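Side-chain contacts in mandelate racemase/muconate lactonizing enzyme (Jannaschia sp., PDB 4J3Z), which belongs to the enolase superfamily and probably abstracts a proton alpha to a substrate carboxylate with the aid of a divalent metal ion: residues G65-P68 / A69-E72; C112-W115 / A116-G119. All blocks are in the same frame, centred on the assembly; numbering follows the deposited sequence.

Contact 1. Residues G65-P68 / A69-E72; sequences GEDP and ANIE
Asn70 folds back on Glu66 and Asp67 across a type I beta turn running from Asp67 to Asn70, which leads the chain into helix 71-80 of the N-terminal domain. The turn is closed by Asn70 N, which donates to Asp67 O at 2.9 Å, and the N-H points almost straight at the acceptor (162°). Followed outward, the Asn70 side chain stays near this bond: CB lies 3.3 Å from Asp67 O. With CG beside its own backbone N (chi1 -70°), the amide is swung back over the turn, and Asn70 ND2 passes 3.5 Å from CB of Asp67. At the tip, Asn70 ND2 reaches Glu66 OE2 at 2.9 Å in a weak, bent hydrogen bond, the amide and carboxylate planes being 59° apart. The amide oxygen, OD1, accepts from the backbone N of Lys121 of the second subunit, so one asparagine, both donor and acceptor, joins the turn to the subunit interface. Glu66 likewise divides its carboxylate, since OE1 forms a salt bridge with Arg77 on the following helix.

Asp67 suits the first position of the turn because its short side chain can bend back on the main chain. Its CG is anti to the backbone N, and Ala69 N donates to Asp67 OD1 at 3.1 Å, coming from above the carboxylate plane, an Asx turn. Pro68 fits the second position, where its ring already fixes phi near the value a type I turn needs and the missing N-H costs no bond; its side chain packs on Leu106 of helix 89-109. Small Ala69 follows, with Ala69 CB 3.6 Å from Asp67 OD1. Farther round, Ile71 turns its CD1 methyl back to lie 3.2 Å from Pro68 O.

Contact 2. Residues C112-W115 / A116-G119; sequences CPVW and AMLG
Ala116 N donates to Pro113 O at 2.9 Å, the first of three successive i to i+3 bonds that define a short 3-10 turn between helix 89-109 and strand 125-131. Met117 N bonds to Val114 O, also at 2.9 Å, and Leu118 N to Trp115 O at 3.0 Å. Each donor stands above its carbonyl plane, by as much as 59° at Trp115 O.

Trp115 has CG between its backbone N and carbonyl carbon (chi1 55°), a crowded rotamer that lays the indole back beside the turn. Pro113 CG packs over the rim of one face, 3.5 Å above the plane of the Trp115 ring, while CZ3 lies near the Ala116 methyl. NE1 is held by Pro360 O, and His323 meets the ring as well. Replacing Trp115 by an alanine removes the indole, and Pro360 O would probably lose its donor while a gap opened beside the Pro113 ring.

Ala116 is small enough to fit closely here: Ala116 CB lies 3.3 Å from Cys112 SG, which also meets Met117 CG at 3.8 Å. The flexible Met117 chain bends at chi3 (-65°), carrying its CE methyl back against Val114, 3.6 Å from Val114 CA. The branched Val114 serves two neighbours, CG2 facing that methyl and CG1 lying 4.2 Å from Leu118 CD1.

Overall arrangement
Both contacts are buried, local turns of the N-terminal domain, set in series along the chain with centres about 17 Å apart and nearest atoms about 8 Å apart. Contact 1 starts helix 71-80 and packs on helix 89-109; contact 2 follows that same helix, and Trp103 touches Ile71 of the first and Val114 and Met117 of the second. Their chemistry differs: contact 1 adds polar side chains to its turn bond, whereas contact 2 rests on main-chain bonds wrapped in apolar groups that also pack on helices 290-302 and 315-327. Both meet the second subunit, where Ala69 packs on Ala116 and Asn70 on Trp115 of the partner chain.

Contact 1. Residues G65-P68 / A69-E72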
loop_
_atom_site.group_PDB
_atom_site.type_symbol
_atom_site.label_atom_id
_atom_site.label_comp_id
_atom_site.label_asym_id
_atom_site.label_seq_id
_atom_site.Cartn_x
_atom_site.Cartn_y
_atom_site.Cartn_z
ATOM N N GLY D 65 -19.027 33.322 30.711
ATOM C CA GLY D 65 -18.047 34.408 30.768
ATOM C C GLY D 65 -17.188 34.549 29.520
ATOM O O GLY D 65 -16.078 35.092 29.579
ATOM N N GLU D 66 -17.699 34.081 28.380
ATOM C CA GLU D 66 -16.909 34.075 27.153
ATOM C C GLU D 66 -17.604 34.733 25.970
ATOM O O GLU D 66 -18.793 34.513 25.722
ATOM C CB GLU D 66 -16.479 32.644 26.796
ATOM C CG GLU D 66 -15.294 32.556 25.846
ATOM C CD GLU D 66 -14.014 33.156 26.414
ATOM O OE1 GLU D 66 -13.522 32.680 27.463
ATOM O OE2 GLU D 66 -13.490 34.106 25.802
ATOM N N ASP D 67 -16.842 35.557 25.258
ATOM C CA ASP D 67 -17.250 36.118 23.978
ATOM C C ASP D 67 -17.635 34.955 23.056
ATOM O O ASP D 67 -16.789 34.121 22.710
ATOM C CB ASP D 67 -16.094 36.938 23.394
ATOM C CG ASP D 67 -16.421 37.579 22.061
ATOM O OD1 ASP D 67 -17.460 37.257 21.444
ATOM O OD2 ASP D 67 -15.612 38.414 21.612
ATOM N N PRO D 68 -18.922 34.901 22.663
ATOM C CA PRO D 68 -19.510 33.780 21.913
ATOM C C PRO D 68 -18.883 33.561 20.531
ATOM O O PRO D 68 -19.042 32.479 19.946
ATOM C CB PRO D 68 -20.981 34.183 21.777
ATOM C CG PRO D 68 -20.981 35.672 21.899
ATOM C CD PRO D 68 -19.894 35.990 22.878
ATOM N N ALA D 69 -18.174 34.573 20.026
ATOM C CA ALA D 69 -17.428 34.454 18.770
ATOM C C ALA D 69 -16.100 33.693 18.929
ATOM O O ALA D 69 -15.418 33.434 17.941
ATOM C CB ALA D 69 -17.193 35.824 18.150
ATOM N N ASN D 70 -15.740 33.331 20.160
ATOM C CA ASN D 70 -14.568 32.474 20.391
ATOM C C ASN D 70 -14.930 31.002 20.221
ATOM O O ASN D 70 -14.793 30.198 21.158
ATOM C CB ASN D 70 -13.944 32.738 21.766
ATOM C CG ASN D 70 -13.255 34.096 21.854
ATOM O OD1 ASN D 70 -12.587 34.529 20.919
ATOM N ND2 ASN D 70 -13.429 34.778 22.979
ATOM N N ILE D 71 -15.405 30.659 19.018
ATOM C CA ILE D 71 -15.849 29.298 18.713
ATOM C C ILE D 71 -14.712 28.296 18.886
ATOM O O ILE D 71 -14.832 27.345 19.659
ATOM C CB ILE D 71 -16.469 29.146 17.288
ATOM C CG1 ILE D 71 -17.455 30.272 16.968
ATOM C CG2 ILE D 71 -17.137 27.773 17.136
ATOM C CD1 ILE D 71 -18.780 30.186 17.701
ATOM N N GLU D 72 -13.617 28.520 18.168
ATOM C CA GLU D 72 -12.441 27.636 18.228
ATOM C C GLU D 72 -11.999 27.390 19.667
ATOM O O GLU D 72 -11.780 26.241 20.054
ATOM C CB GLU D 72 -11.269 28.201 17.422
ATOM C CG GLU D 72 -11.541 28.417 15.946
ATOM C CD GLU D 72 -11.191 27.226 15.072
ATOM O OE1 GLU D 72 -10.580 26.251 15.571
ATOM O OE2 GLU D 72 -11.509 27.281 13.862
#

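Contact 2. Residues C112-W115 / A116-G119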
loop_
_atom_site.group_PDB
_atom_site.type_symbol
_atom_site.label_atom_id
_atom_site.label_comp_id
_atom_site.label_asym_id
_atom_site.label_seq_id
_atom_site.Cartn_x
_atom_site.Cartn_y
_atom_site.Cartn_z
ATOM N N CYS D 112 -27.461 39.555 10.958
ATOM C CA CYS D 112 -26.890 38.765 9.897
ATOM C C CYS D 112 -27.402 37.344 10.086
ATOM O O CYS D 112 -27.393 36.837 11.213
ATOM C CB CYS D 112 -25.368 38.822 10.039
ATOM S SG CYS D 112 -24.381 37.922 8.831
ATOM N N PRO D 113 -27.881 36.704 9.002
ATOM C CA PRO D 113 -28.312 35.309 9.146
ATOM C C PRO D 113 -27.091 34.430 9.274
ATOM O O PRO D 113 -26.057 34.746 8.683
ATOM C CB PRO D 113 -29.054 35.024 7.834
ATOM C CG PRO D 113 -28.472 35.990 6.846
ATOM C CD PRO D 113 -28.040 37.206 7.623
ATOM N N VAL D 114 -27.187 33.343 10.039
ATOM C CA VAL D 114 -25.996 32.528 10.326
ATOM C C VAL D 114 -25.200 32.160 9.065
ATOM O O VAL D 114 -23.978 32.236 9.079
ATOM C CB VAL D 114 -26.304 31.291 11.201
ATOM C CG1 VAL D 114 -25.079 30.401 11.337
ATOM C CG2 VAL D 114 -26.742 31.726 12.585
ATOM N N TRP D 115 -25.872 31.796 7.971
ATOM C CA TRP D 115 -25.126 31.392 6.762
ATOM C C TRP D 115 -24.138 32.445 6.272
ATOM O O TRP D 115 -23.079 32.112 5.757
ATOM C CB TRP D 115 -26.030 30.908 5.615
ATOM C CG TRP D 115 -27.127 31.856 5.167
ATOM C CD1 TRP D 115 -28.453 31.744 5.442
ATOM C CD2 TRP D 115 -26.988 33.026 4.338
ATOM N NE1 TRP D 115 -29.151 32.775 4.853
ATOM C CE2 TRP D 115 -28.277 33.571 4.166
ATOM C CE3 TRP D 115 -25.902 33.665 3.727
ATOM C CZ2 TRP D 115 -28.509 34.730 3.417
ATOM C CZ3 TRP D 115 -26.133 34.819 2.984
ATOM C CH2 TRP D 115 -27.424 35.336 2.836
ATOM N N ALA D 116 -24.478 33.716 6.478
ATOM C CA ALA D 116 -23.635 34.825 6.042
ATOM C C ALA D 116 -22.339 34.963 6.859
ATOM O O ALA D 116 -21.564 35.898 6.652
ATOM C CB ALA D 116 -24.437 36.122 6.050
ATOM N N MET D 117 -22.112 34.031 7.786
ATOM C CA MET D 117 -20.892 34.018 8.597
ATOM C C MET D 117 -20.069 32.747 8.337
ATOM O O MET D 117 -19.025 32.506 8.969
ATOM C CB MET D 117 -21.242 34.176 10.076
ATOM C CG MET D 117 -21.959 35.484 10.398
ATOM S SD MET D 117 -22.433 35.675 12.128
ATOM C CE MET D 117 -23.620 34.343 12.305
ATOM N N LEU D 118 -20.549 31.949 7.383
ATOM C CA LEU D 118 -19.937 30.674 7.034
ATOM C C LEU D 118 -19.553 30.616 5.557
ATOM O O LEU D 118 -19.302 29.535 5.018
ATOM C CB LEU D 118 -20.894 29.524 7.357
ATOM C CG LEU D 118 -21.482 29.323 8.757
ATOM C CD1 LEU D 118 -22.614 28.311 8.660
ATOM C CD2 LEU D 118 -20.435 28.854 9.760
ATOM N N GLY D 119 -19.511 31.766 4.893
ATOM C CA GLY D 119 -19.128 31.796 3.478
ATOM C C GLY D 119 -20.216 32.339 2.569
ATOM O O GLY D 119 -20.078 32.331 1.339
#